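Local atomic coordinates of fimbrin (Schizosaccharomyces pombe, PDB entry 1RT8), a protein that binds actin filaments and crosslinks them, associating with actin structures that develop and maintain cell polarity and taking part in cytokinesis, mating and spore formation. Residues Glu87-Ala98 with Arg482-Ile490; Trp387-Leu398 with Arg501-Ala512. All blocks are in the same frame, centred on the assembly; numbering follows the deposited sequence.

Contact 1 joins the first calponin-homology (CH) repeat to the fourth, and so one actin-binding region to the other; contact 2 joins the third repeat to the fourth within the second region. The fourth repeat is common to both. Their centres lie about 16 Å apart, and contact 1 is the nearer to the centre of the chain, about 12 Å against about 20 Å. Residues 482-490 and 501-512 pack directly on each other: Phe489 N approaches His505 CE1 at 3.2 Å, and Ile490 CD1 meets Phe506 CB at 3.5 Å. The loop that faces helix 82-99 in contact 1 thus also lies against the helix that faces helix 379-397 in contact 2.

Contact 1. Residues Glu87-Ala98 with Arg482-Ile490; sequences ENNNVVINSAKA and RKLGAVIFI
Asn90 and Asn94, one turn apart on helix 82-99, take hold of two successive carbonyls where the chain leaves helix 467-483. Asn94 ND2 donates to Arg482 O at 3.1 Å, in the carbonyl plane and on a lone pair, whereas Asn90 ND2 meets Lys483 O at 3.1 Å from above the carbonyl plane, with an N-H...O angle of 162°. Beyond the Asn94 bond the Arg482 side chain enters as a knob among Val91, Asn94, Ser95 and Ala98. Its CG stands anti to the carbonyl carbon (chi1 -76°) and the chain runs extended to NE, laying one guanidinium face over Ser95 CA. On the flank, Val91 CG2 packs on Lys483 CB at 3.6 Å and Glu87 CB on Lys483 CG at 3.8 Å. This interface joins CH repeats 1 and 4 through a Schellman motif: Gly485, at positive phi, donates its N-H to Arg482 O, giving that oxygen a second donor. In the second shell, Arg482 NH2 bonds Ile488 O at 3.1 Å in the guanidinium plane. One water bridges Arg482 NH1 to Ser95 OG; another accepts from Arg482 NE and Ile488 N and lies within bonding reach of Asn94 O. Ser95 OG is itself anchored on Val91 O. Farther out, Lys483 makes a cation-pi contact with Tyr455, which also hydrogen-bonds Glu87, while Phe489 packs on helix 282-296.

Contact 2. Residues Trp387-Leu398 with Arg501-Ala512; sequences WQMMRMNITKTL and RLVLHFIGSLMA
Trp387 and Arg501 open the interface with a flat stack: the guanidinium lies on the indole with centres 4.4 Å apart and planes at 13°. The aliphatic part of the arginine shares this face, its CD sitting 3.8 Å from the centroid of the five-membered ring of Trp387 in a CH-pi contact. Arg391 CB rests on the opposite face, near its rim, so the indole is clasped between its own helix and its neighbour. Its first torsion (chi1 169°) sets CG anti to the backbone N and lays the ring along the Arg501 side chain. With an alanine here the indole is gone, and the Arg501 guanidinium would probably be set free to turn while a gap opens beside Leu504. That leucine is the central bump. Its CD2 meets the ring edge at Trp387 CH2, 3.9 Å away, and presses on Ile394 CD1 at 3.8 Å, while CD1 lies against Arg391 NE, obliquely to the guanidinium, whose NH2 forms a salt bridge with Asp410 and a hydrogen bond to Leu408 O. On the same interface, Met390 SD comes obliquely to the His505 ring, 3.7 Å from CD2 of that histidine. Ile394 fills the hollow over Gly508, which has no side chain to block it, and the two CA atoms come within 6.3 Å of each other. At the last turn Leu398 straddles Met511 and Ala512, CD1 touching Met511 CB, and CD2 lying 3.8 Å from Ala512 CB. The axes of the two segments run nearly parallel, 10.3 Å apart at closest approach and 19° between their directions, pairing the C-terminal helices of two consecutive CH repeats in the second actin-binding region.

Contact 1. Residues Glu87-Ala98 with Arg482-Ile490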
loop_
_atom_site.group_PDB
_atom_site.type_symbol
_atom_site.label_atom_id
_atom_site.label_comp_id
_atom_site.label_asym_id
_atom_site.label_seq_id
_atom_site.Cartn_x
_atom_site.Cartn_y
_atom_site.Cartn_z
ATOM N N GLU A 87 4.864 20.067 4.624
ATOM C CA GLU A 87 3.515 19.664 5.013
ATOM C C GLU A 87 2.948 18.763 3.922
ATOM O O GLU A 87 2.443 17.680 4.197
ATOM C CB GLU A 87 2.599 20.887 5.192
ATOM C CG GLU A 87 3.023 21.844 6.311
ATOM C CD GLU A 87 2.104 23.048 6.435
ATOM O OE1 GLU A 87 1.792 23.679 5.405
ATOM O OE2 GLU A 87 1.690 23.370 7.561
ATOM N N ASN A 88 3.029 19.219 2.677
ATOM C CA ASN A 88 2.536 18.432 1.555
ATOM C C ASN A 88 3.283 17.096 1.471
ATOM O O ASN A 88 2.684 16.047 1.232
ATOM C CB ASN A 88 2.729 19.197 0.238
ATOM C CG ASN A 88 1.697 20.297 0.036
ATOM O OD1 ASN A 88 0.846 20.529 0.886
ATOM N ND2 ASN A 88 1.771 20.977 -1.109
ATOM N N ASN A 89 4.597 17.134 1.651
ATOM C CA ASN A 89 5.374 15.903 1.568
ATOM C C ASN A 89 5.063 14.927 2.688
ATOM O O ASN A 89 5.201 13.718 2.513
ATOM C CB ASN A 89 6.868 16.224 1.483
ATOM C CG ASN A 89 7.241 16.834 0.137
ATOM O OD1 ASN A 89 6.543 16.625 -0.856
ATOM N ND2 ASN A 89 8.337 17.574 0.096
ATOM N N ASN A 90 4.623 15.440 3.831
ATOM C CA ASN A 90 4.241 14.563 4.936
ATOM C C ASN A 90 3.018 13.757 4.492
ATOM O O ASN A 90 2.903 12.559 4.779
ATOM C CB ASN A 90 3.880 15.376 6.184
ATOM C CG ASN A 90 5.099 15.871 6.930
ATOM O OD1 ASN A 90 6.211 15.419 6.683
ATOM N ND2 ASN A 90 4.891 16.794 7.858
ATOM N N VAL A 91 2.096 14.434 3.804
ATOM C CA VAL A 91 0.879 13.791 3.300
ATOM C C VAL A 91 1.240 12.700 2.284
ATOM O O VAL A 91 0.673 11.609 2.304
ATOM C CB VAL A 91 -0.052 14.813 2.615
ATOM C CG1 VAL A 91 -1.217 14.091 1.960
ATOM C CG2 VAL A 91 -0.568 15.818 3.636
ATOM N N VAL A 92 2.177 13.010 1.393
ATOM C CA VAL A 92 2.642 12.058 0.384
ATOM C C VAL A 92 3.259 10.830 1.050
ATOM O O VAL A 92 2.814 9.699 0.835
ATOM C CB VAL A 92 3.708 12.708 -0.541
ATOM C CG1 VAL A 92 4.470 11.639 -1.316
ATOM C CG2 VAL A 92 3.030 13.676 -1.511
ATOM N N ILE A 93 4.278 11.066 1.873
ATOM C CA ILE A 93 5.000 9.995 2.554
ATOM C C ILE A 93 4.117 9.082 3.398
ATOM O O ILE A 93 4.177 7.867 3.270
ATOM C CB ILE A 93 6.109 10.569 3.474
ATOM C CG1 ILE A 93 7.232 11.190 2.633
ATOM C CG2 ILE A 93 6.642 9.468 4.405
ATOM C CD1 ILE A 93 7.946 10.221 1.743
ATOM N N ASN A 94 3.307 9.666 4.267
ATOM C CA ASN A 94 2.458 8.874 5.141
ATOM C C ASN A 94 1.293 8.183 4.462
ATOM O O ASN A 94 0.783 7.177 4.970
ATOM C CB ASN A 94 1.998 9.738 6.306
ATOM C CG ASN A 94 3.167 10.165 7.168
ATOM O OD1 ASN A 94 4.012 9.339 7.509
ATOM N ND2 ASN A 94 3.237 11.444 7.508
ATOM N N SER A 95 0.874 8.703 3.314
ATOM C CA SER A 95 -0.201 8.058 2.574
ATOM C C SER A 95 0.424 6.825 1.917
ATOM O O SER A 95 -0.124 5.722 1.970
ATOM C CB SER A 95 -0.762 8.990 1.486
ATOM O OG SER A 95 -1.459 10.083 2.046
ATOM N N ALA A 96 1.582 7.029 1.297
ATOM C CA ALA A 96 2.293 5.947 0.614
ATOM C C ALA A 96 2.513 4.762 1.547
ATOM O O ALA A 96 2.368 3.616 1.140
ATOM C CB ALA A 96 3.632 6.455 0.080
ATOM N N LYS A 97 2.853 5.043 2.799
ATOM C CA LYS A 97 3.084 3.991 3.783
ATOM C C LYS A 97 1.856 3.143 4.076
ATOM O O LYS A 97 1.995 1.997 4.494
ATOM C CB LYS A 97 3.568 4.580 5.114
ATOM C CG LYS A 97 5.005 5.027 5.135
ATOM C CD LYS A 97 5.406 5.442 6.545
ATOM C CE LYS A 97 6.907 5.697 6.628
ATOM N NZ LYS A 97 7.319 6.151 7.987
ATOM N N ALA A 98 0.664 3.700 3.858
ATOM C CA ALA A 98 -0.580 2.984 4.152
ATOM C C ALA A 98 -1.335 2.405 2.962
ATOM O O ALA A 98 -2.413 1.840 3.126
ATOM C CB ALA A 98 -1.512 3.889 4.935
ATOM N N ARG A 482 -2.113 12.904 8.497
ATOM C CA ARG A 482 -0.913 12.559 7.760
ATOM C C ARG A 482 -0.071 13.801 7.517
ATOM O O ARG A 482 1.161 13.720 7.506
ATOM C CB ARG A 482 -1.274 11.846 6.447
ATOM C CG ARG A 482 -1.688 10.396 6.703
ATOM C CD ARG A 482 -2.252 9.677 5.483
ATOM N NE ARG A 482 -2.566 8.287 5.818
ATOM C CZ ARG A 482 -3.384 7.510 5.119
ATOM N NH1 ARG A 482 -3.983 7.983 4.032
ATOM N NH2 ARG A 482 -3.610 6.260 5.517
ATOM N N LYS A 483 -0.726 14.949 7.346
ATOM C CA LYS A 483 0.004 16.201 7.134
ATOM C C LYS A 483 0.796 16.537 8.407
ATOM O O LYS A 483 1.828 17.201 8.353
ATOM C CB LYS A 483 -0.956 17.359 6.818
ATOM C CG LYS A 483 -0.224 18.665 6.476
ATOM C CD LYS A 483 -1.090 19.926 6.687
ATOM C CE LYS A 483 -2.230 20.041 5.699
ATOM N NZ LYS A 483 -2.786 21.434 5.637
ATOM N N LEU A 484 0.296 16.088 9.552
ATOM C CA LEU A 484 0.972 16.326 10.828
ATOM C C LEU A 484 2.080 15.290 11.087
ATOM O O LEU A 484 2.836 15.402 12.060
ATOM C CB LEU A 484 -0.033 16.275 11.978
ATOM C CG LEU A 484 -1.021 17.433 12.158
ATOM C CD1 LEU A 484 -2.102 16.990 13.122
ATOM C CD2 LEU A 484 -0.315 18.677 12.680
ATOM N N GLY A 485 2.160 14.289 10.217
ATOM C CA GLY A 485 3.167 13.252 10.361
ATOM C C GLY A 485 2.667 11.951 10.977
ATOM O O GLY A 485 3.458 11.065 11.281
ATOM N N ALA A 486 1.361 11.822 11.156
ATOM C CA ALA A 486 0.793 10.616 11.753
ATOM C C ALA A 486 0.838 9.410 10.817
ATOM O O ALA A 486 0.525 9.521 9.637
ATOM C CB ALA A 486 -0.648 10.883 12.179
ATOM N N VAL A 487 1.221 8.259 11.357
ATOM C CA VAL A 487 1.277 7.017 10.590
ATOM C C VAL A 487 -0.048 6.316 10.874
ATOM O O VAL A 487 -0.278 5.821 11.983
ATOM C CB VAL A 487 2.471 6.135 11.048
ATOM C CG1 VAL A 487 2.374 4.745 10.428
ATOM C CG2 VAL A 487 3.777 6.794 10.623
ATOM N N ILE A 488 -0.918 6.296 9.866
ATOM C CA ILE A 488 -2.256 5.721 9.991
ATOM C C ILE A 488 -2.497 4.591 9.000
ATOM O O ILE A 488 -2.258 4.745 7.803
ATOM C CB ILE A 488 -3.310 6.822 9.762
ATOM C CG1 ILE A 488 -3.071 7.955 10.758
ATOM C CG2 ILE A 488 -4.713 6.269 9.915
ATOM C CD1 ILE A 488 -3.849 9.190 10.464
ATOM N N PHE A 489 -2.990 3.463 9.499
ATOM C CA PHE A 489 -3.244 2.312 8.650
ATOM C C PHE A 489 -4.721 2.003 8.449
ATOM O O PHE A 489 -5.059 0.979 7.856
ATOM C CB PHE A 489 -2.534 1.075 9.208
ATOM C CG PHE A 489 -1.036 1.182 9.192
ATOM C CD1 PHE A 489 -0.304 1.091 10.371
ATOM C CD2 PHE A 489 -0.357 1.378 7.997
ATOM C CE1 PHE A 489 1.086 1.195 10.359
ATOM C CE2 PHE A 489 1.044 1.484 7.971
ATOM C CZ PHE A 489 1.761 1.392 9.159
ATOM N N ILE A 490 -5.597 2.871 8.944
ATOM C CA ILE A 490 -7.029 2.661 8.772
ATOM C C ILE A 490 -7.560 3.484 7.601
ATOM O O ILE A 490 -6.849 4.319 7.050
ATOM C CB ILE A 490 -7.829 3.060 10.032
ATOM C CG1 ILE A 490 -7.585 4.537 10.375
ATOM C CG2 ILE A 490 -7.434 2.173 11.196
ATOM C CD1 ILE A 490 -8.530 5.064 11.457
HETATM O O HOH W 1 -0.572 7.220 7.466
HETATM O O HOH W 2 -3.959 10.506 2.841
#

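Contact 2. Residues Trp387-Leu398 with Arg501-Ala512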
loop_
_atom_site.group_PDB
_atom_site.type_symbol
_atom_site.label_atom_id
_atom_site.label_comp_id
_atom_site.label_asym_id
_atom_site.label_seq_id
_atom_site.Cartn_x
_atom_site.Cartn_y
_atom_site.Cartn_z
ATOM N N TRP A 387 -3.594 -7.665 18.049
ATOM C CA TRP A 387 -4.091 -6.435 18.656
ATOM C C TRP A 387 -3.313 -6.111 19.926
ATOM O O TRP A 387 -2.904 -4.970 20.130
ATOM C CB TRP A 387 -5.579 -6.537 18.992
ATOM C CG TRP A 387 -6.054 -5.401 19.850
ATOM C CD1 TRP A 387 -6.607 -5.489 21.095
ATOM C CD2 TRP A 387 -5.986 -3.999 19.540
ATOM N NE1 TRP A 387 -6.888 -4.229 21.583
ATOM C CE2 TRP A 387 -6.516 -3.298 20.647
ATOM C CE3 TRP A 387 -5.532 -3.270 18.433
ATOM C CZ2 TRP A 387 -6.602 -1.899 20.681
ATOM C CZ3 TRP A 387 -5.620 -1.871 18.466
ATOM C CH2 TRP A 387 -6.150 -1.206 19.580
ATOM N N GLN A 388 -3.108 -7.105 20.784
ATOM C CA GLN A 388 -2.360 -6.865 22.016
ATOM C C GLN A 388 -0.970 -6.335 21.689
ATOM O O GLN A 388 -0.446 -5.474 22.398
ATOM C CB GLN A 388 -2.239 -8.148 22.834
ATOM C CG GLN A 388 -3.528 -8.549 23.487
ATOM C CD GLN A 388 -3.965 -7.563 24.544
ATOM O OE1 GLN A 388 -5.147 -7.227 24.634
ATOM N NE2 GLN A 388 -3.018 -7.094 25.358
ATOM N N MET A 389 -0.369 -6.858 20.624
ATOM C CA MET A 389 0.954 -6.405 20.211
ATOM C C MET A 389 0.880 -4.941 19.768
ATOM O O MET A 389 1.707 -4.117 20.165
ATOM C CB MET A 389 1.490 -7.269 19.064
ATOM C CG MET A 389 2.955 -7.033 18.753
ATOM S SD MET A 389 3.536 -7.926 17.291
ATOM C CE MET A 389 4.233 -9.401 18.023
ATOM N N MET A 390 -0.111 -4.615 18.944
ATOM C CA MET A 390 -0.271 -3.241 18.483
ATOM C C MET A 390 -0.590 -2.322 19.659
ATOM O O MET A 390 -0.033 -1.234 19.773
ATOM C CB MET A 390 -1.405 -3.134 17.453
ATOM C CG MET A 390 -1.818 -1.692 17.135
ATOM S SD MET A 390 -3.066 -1.538 15.807
ATOM C CE MET A 390 -2.058 -1.753 14.365
ATOM N N ARG A 391 -1.487 -2.765 20.532
ATOM C CA ARG A 391 -1.893 -1.963 21.677
ATOM C C ARG A 391 -0.755 -1.656 22.650
ATOM O O ARG A 391 -0.624 -0.519 23.124
ATOM C CB ARG A 391 -3.029 -2.655 22.430
ATOM C CG ARG A 391 -3.555 -1.861 23.612
ATOM C CD ARG A 391 -4.164 -0.535 23.157
ATOM N NE ARG A 391 -4.642 0.263 24.285
ATOM C CZ ARG A 391 -3.868 0.994 25.086
ATOM N NH1 ARG A 391 -2.557 1.040 24.898
ATOM N NH2 ARG A 391 -4.413 1.695 26.077
ATOM N N MET A 392 0.056 -2.665 22.961
ATOM C CA MET A 392 1.168 -2.461 23.881
ATOM C C MET A 392 2.180 -1.515 23.262
ATOM O O MET A 392 2.768 -0.691 23.959
ATOM C CB MET A 392 1.850 -3.783 24.220
ATOM C CG MET A 392 2.927 -3.646 25.287
ATOM S SD MET A 392 2.273 -2.891 26.795
ATOM C CE MET A 392 1.378 -4.265 27.519
ATOM N N ASN A 393 2.371 -1.625 21.951
ATOM C CA ASN A 393 3.312 -0.766 21.245
ATOM C C ASN A 393 2.896 0.697 21.405
ATOM O O ASN A 393 3.745 1.570 21.589
ATOM C CB ASN A 393 3.354 -1.133 19.763
ATOM C CG ASN A 393 4.439 -0.389 19.005
ATOM O OD1 ASN A 393 4.226 0.043 17.879
ATOM N ND2 ASN A 393 5.609 -0.252 19.614
ATOM N N ILE A 394 1.590 0.962 21.327
ATOM C CA ILE A 394 1.079 2.324 21.490
ATOM C C ILE A 394 1.419 2.840 22.893
ATOM O O ILE A 394 1.870 3.972 23.053
ATOM C CB ILE A 394 -0.456 2.385 21.294
ATOM C CG1 ILE A 394 -0.806 2.224 19.814
ATOM C CG2 ILE A 394 -1.004 3.710 21.812
ATOM C CD1 ILE A 394 -2.300 2.144 19.558
ATOM N N THR A 395 1.205 2.006 23.902
ATOM C CA THR A 395 1.497 2.385 25.281
ATOM C C THR A 395 2.975 2.716 25.459
ATOM O O THR A 395 3.325 3.749 26.033
ATOM C CB THR A 395 1.157 1.241 26.270
ATOM O OG1 THR A 395 -0.247 0.962 26.222
ATOM C CG2 THR A 395 1.553 1.624 27.701
ATOM N N LYS A 396 3.835 1.831 24.963
ATOM C CA LYS A 396 5.275 2.008 25.099
ATOM C C LYS A 396 5.849 3.157 24.294
ATOM O O LYS A 396 6.711 3.884 24.781
ATOM C CB LYS A 396 6.003 0.711 24.736
ATOM C CG LYS A 396 5.621 -0.478 25.621
ATOM C CD LYS A 396 5.897 -0.196 27.085
ATOM C CE LYS A 396 5.501 -1.375 27.964
ATOM N NZ LYS A 396 6.273 -2.607 27.631
ATOM N N THR A 397 5.391 3.325 23.061
ATOM C CA THR A 397 5.899 4.410 22.237
ATOM C C THR A 397 5.456 5.759 22.804
ATOM O O THR A 397 6.183 6.744 22.694
ATOM C CB THR A 397 5.412 4.306 20.774
ATOM O OG1 THR A 397 3.994 4.488 20.728
ATOM C CG2 THR A 397 5.774 2.956 20.183
ATOM N N LEU A 398 4.270 5.802 23.407
ATOM C CA LEU A 398 3.765 7.042 23.991
ATOM C C LEU A 398 4.390 7.282 25.359
ATOM O O LEU A 398 4.123 8.296 26.006
ATOM C CB LEU A 398 2.236 7.008 24.131
ATOM C CG LEU A 398 1.427 7.043 22.830
ATOM C CD1 LEU A 398 -0.056 7.090 23.157
ATOM C CD2 LEU A 398 1.823 8.259 22.006
ATOM N N ARG A 501 -11.254 -0.816 18.019
ATOM C CA ARG A 501 -9.803 -0.970 18.000
ATOM C C ARG A 501 -9.153 -0.087 16.944
ATOM O O ARG A 501 -8.040 0.414 17.134
ATOM C CB ARG A 501 -9.413 -2.419 17.728
ATOM C CG ARG A 501 -9.862 -3.385 18.793
ATOM C CD ARG A 501 -9.516 -4.781 18.366
ATOM N NE ARG A 501 -9.746 -5.733 19.433
ATOM C CZ ARG A 501 -9.725 -7.050 19.267
ATOM N NH1 ARG A 501 -9.491 -7.563 18.068
ATOM N NH2 ARG A 501 -9.924 -7.848 20.306
ATOM N N LEU A 502 -9.841 0.099 15.827
ATOM C CA LEU A 502 -9.282 0.903 14.760
ATOM C C LEU A 502 -9.376 2.377 15.116
ATOM O O LEU A 502 -8.504 3.162 14.745
ATOM C CB LEU A 502 -9.981 0.583 13.436
ATOM C CG LEU A 502 -9.956 -0.918 13.092
ATOM C CD1 LEU A 502 -10.500 -1.168 11.678
ATOM C CD2 LEU A 502 -8.530 -1.443 13.192
ATOM N N VAL A 503 -10.416 2.755 15.853
ATOM C CA VAL A 503 -10.540 4.144 16.269
ATOM C C VAL A 503 -9.412 4.435 17.259
ATOM O O VAL A 503 -8.782 5.486 17.201
ATOM C CB VAL A 503 -11.894 4.432 16.968
ATOM C CG1 VAL A 503 -11.838 5.801 17.670
ATOM C CG2 VAL A 503 -13.034 4.417 15.938
ATOM N N LEU A 504 -9.143 3.497 18.159
ATOM C CA LEU A 504 -8.091 3.709 19.151
ATOM C C LEU A 504 -6.725 3.825 18.480
ATOM O O LEU A 504 -5.906 4.654 18.882
ATOM C CB LEU A 504 -8.111 2.589 20.208
ATOM C CG LEU A 504 -7.208 2.778 21.444
ATOM C CD1 LEU A 504 -7.718 1.952 22.634
ATOM C CD2 LEU A 504 -5.794 2.402 21.085
ATOM N N HIS A 505 -6.479 3.013 17.451
ATOM C CA HIS A 505 -5.213 3.072 16.706
ATOM C C HIS A 505 -5.019 4.476 16.123
ATOM O O HIS A 505 -3.932 5.040 16.179
ATOM C CB HIS A 505 -5.218 2.036 15.571
ATOM C CG HIS A 505 -4.156 2.248 14.530
ATOM N ND1 HIS A 505 -4.425 2.790 13.290
ATOM C CD2 HIS A 505 -2.828 1.975 14.538
ATOM C CE1 HIS A 505 -3.310 2.842 12.579
ATOM N NE2 HIS A 505 -2.327 2.353 13.315
ATOM N N PHE A 506 -6.087 5.030 15.568
ATOM C CA PHE A 506 -6.051 6.364 14.972
ATOM C C PHE A 506 -5.701 7.421 16.035
ATOM O O PHE A 506 -4.802 8.236 15.842
ATOM C CB PHE A 506 -7.418 6.672 14.353
ATOM C CG PHE A 506 -7.540 8.066 13.800
ATOM C CD1 PHE A 506 -6.969 8.395 12.578
ATOM C CD2 PHE A 506 -8.228 9.046 14.507
ATOM C CE1 PHE A 506 -7.081 9.686 12.062
ATOM C CE2 PHE A 506 -8.347 10.341 14.000
ATOM C CZ PHE A 506 -7.771 10.662 12.774
ATOM N N ILE A 507 -6.420 7.396 17.154
ATOM C CA ILE A 507 -6.183 8.348 18.231
ATOM C C ILE A 507 -4.762 8.203 18.765
ATOM O O ILE A 507 -4.072 9.195 19.028
ATOM C CB ILE A 507 -7.189 8.145 19.381
ATOM C CG1 ILE A 507 -8.601 8.458 18.888
ATOM C CG2 ILE A 507 -6.843 9.051 20.558
ATOM C CD1 ILE A 507 -8.762 9.869 18.342
ATOM N N GLY A 508 -4.317 6.964 18.920
ATOM C CA GLY A 508 -2.970 6.746 19.408
ATOM C C GLY A 508 -1.931 7.340 18.475
ATOM O O GLY A 508 -0.891 7.831 18.916
ATOM N N SER A 509 -2.204 7.297 17.176
ATOM C CA SER A 509 -1.261 7.844 16.213
ATOM C C SER A 509 -1.207 9.366 16.365
ATOM O O SER A 509 -0.160 9.972 16.155
ATOM C CB SER A 509 -1.674 7.480 14.783
ATOM O OG SER A 509 -2.681 8.360 14.300
ATOM N N LEU A 510 -2.328 9.974 16.755
ATOM C CA LEU A 510 -2.378 11.433 16.926
ATOM C C LEU A 510 -1.638 11.871 18.183
ATOM O O LEU A 510 -1.002 12.928 18.217
ATOM C CB LEU A 510 -3.826 11.927 17.007
ATOM C CG LEU A 510 -4.709 11.695 15.779
ATOM C CD1 LEU A 510 -5.921 12.603 15.866
ATOM C CD2 LEU A 510 -3.942 11.984 14.506
ATOM N N MET A 511 -1.734 11.059 19.225
ATOM C CA MET A 511 -1.063 11.374 20.472
ATOM C C MET A 511 0.452 11.389 20.285
ATOM O O MET A 511 1.175 11.956 21.099
ATOM C CB MET A 511 -1.452 10.347 21.541
ATOM C CG MET A 511 -2.910 10.446 21.977
ATOM S SD MET A 511 -3.412 9.236 23.226
ATOM C CE MET A 511 -2.516 9.892 24.674
ATOM N N ALA A 512 0.923 10.779 19.202
ATOM C CA ALA A 512 2.356 10.694 18.933
ATOM C C ALA A 512 2.937 11.686 17.926
ATOM O O ALA A 512 4.134 11.645 17.660
ATOM C CB ALA A 512 2.712 9.268 18.501
#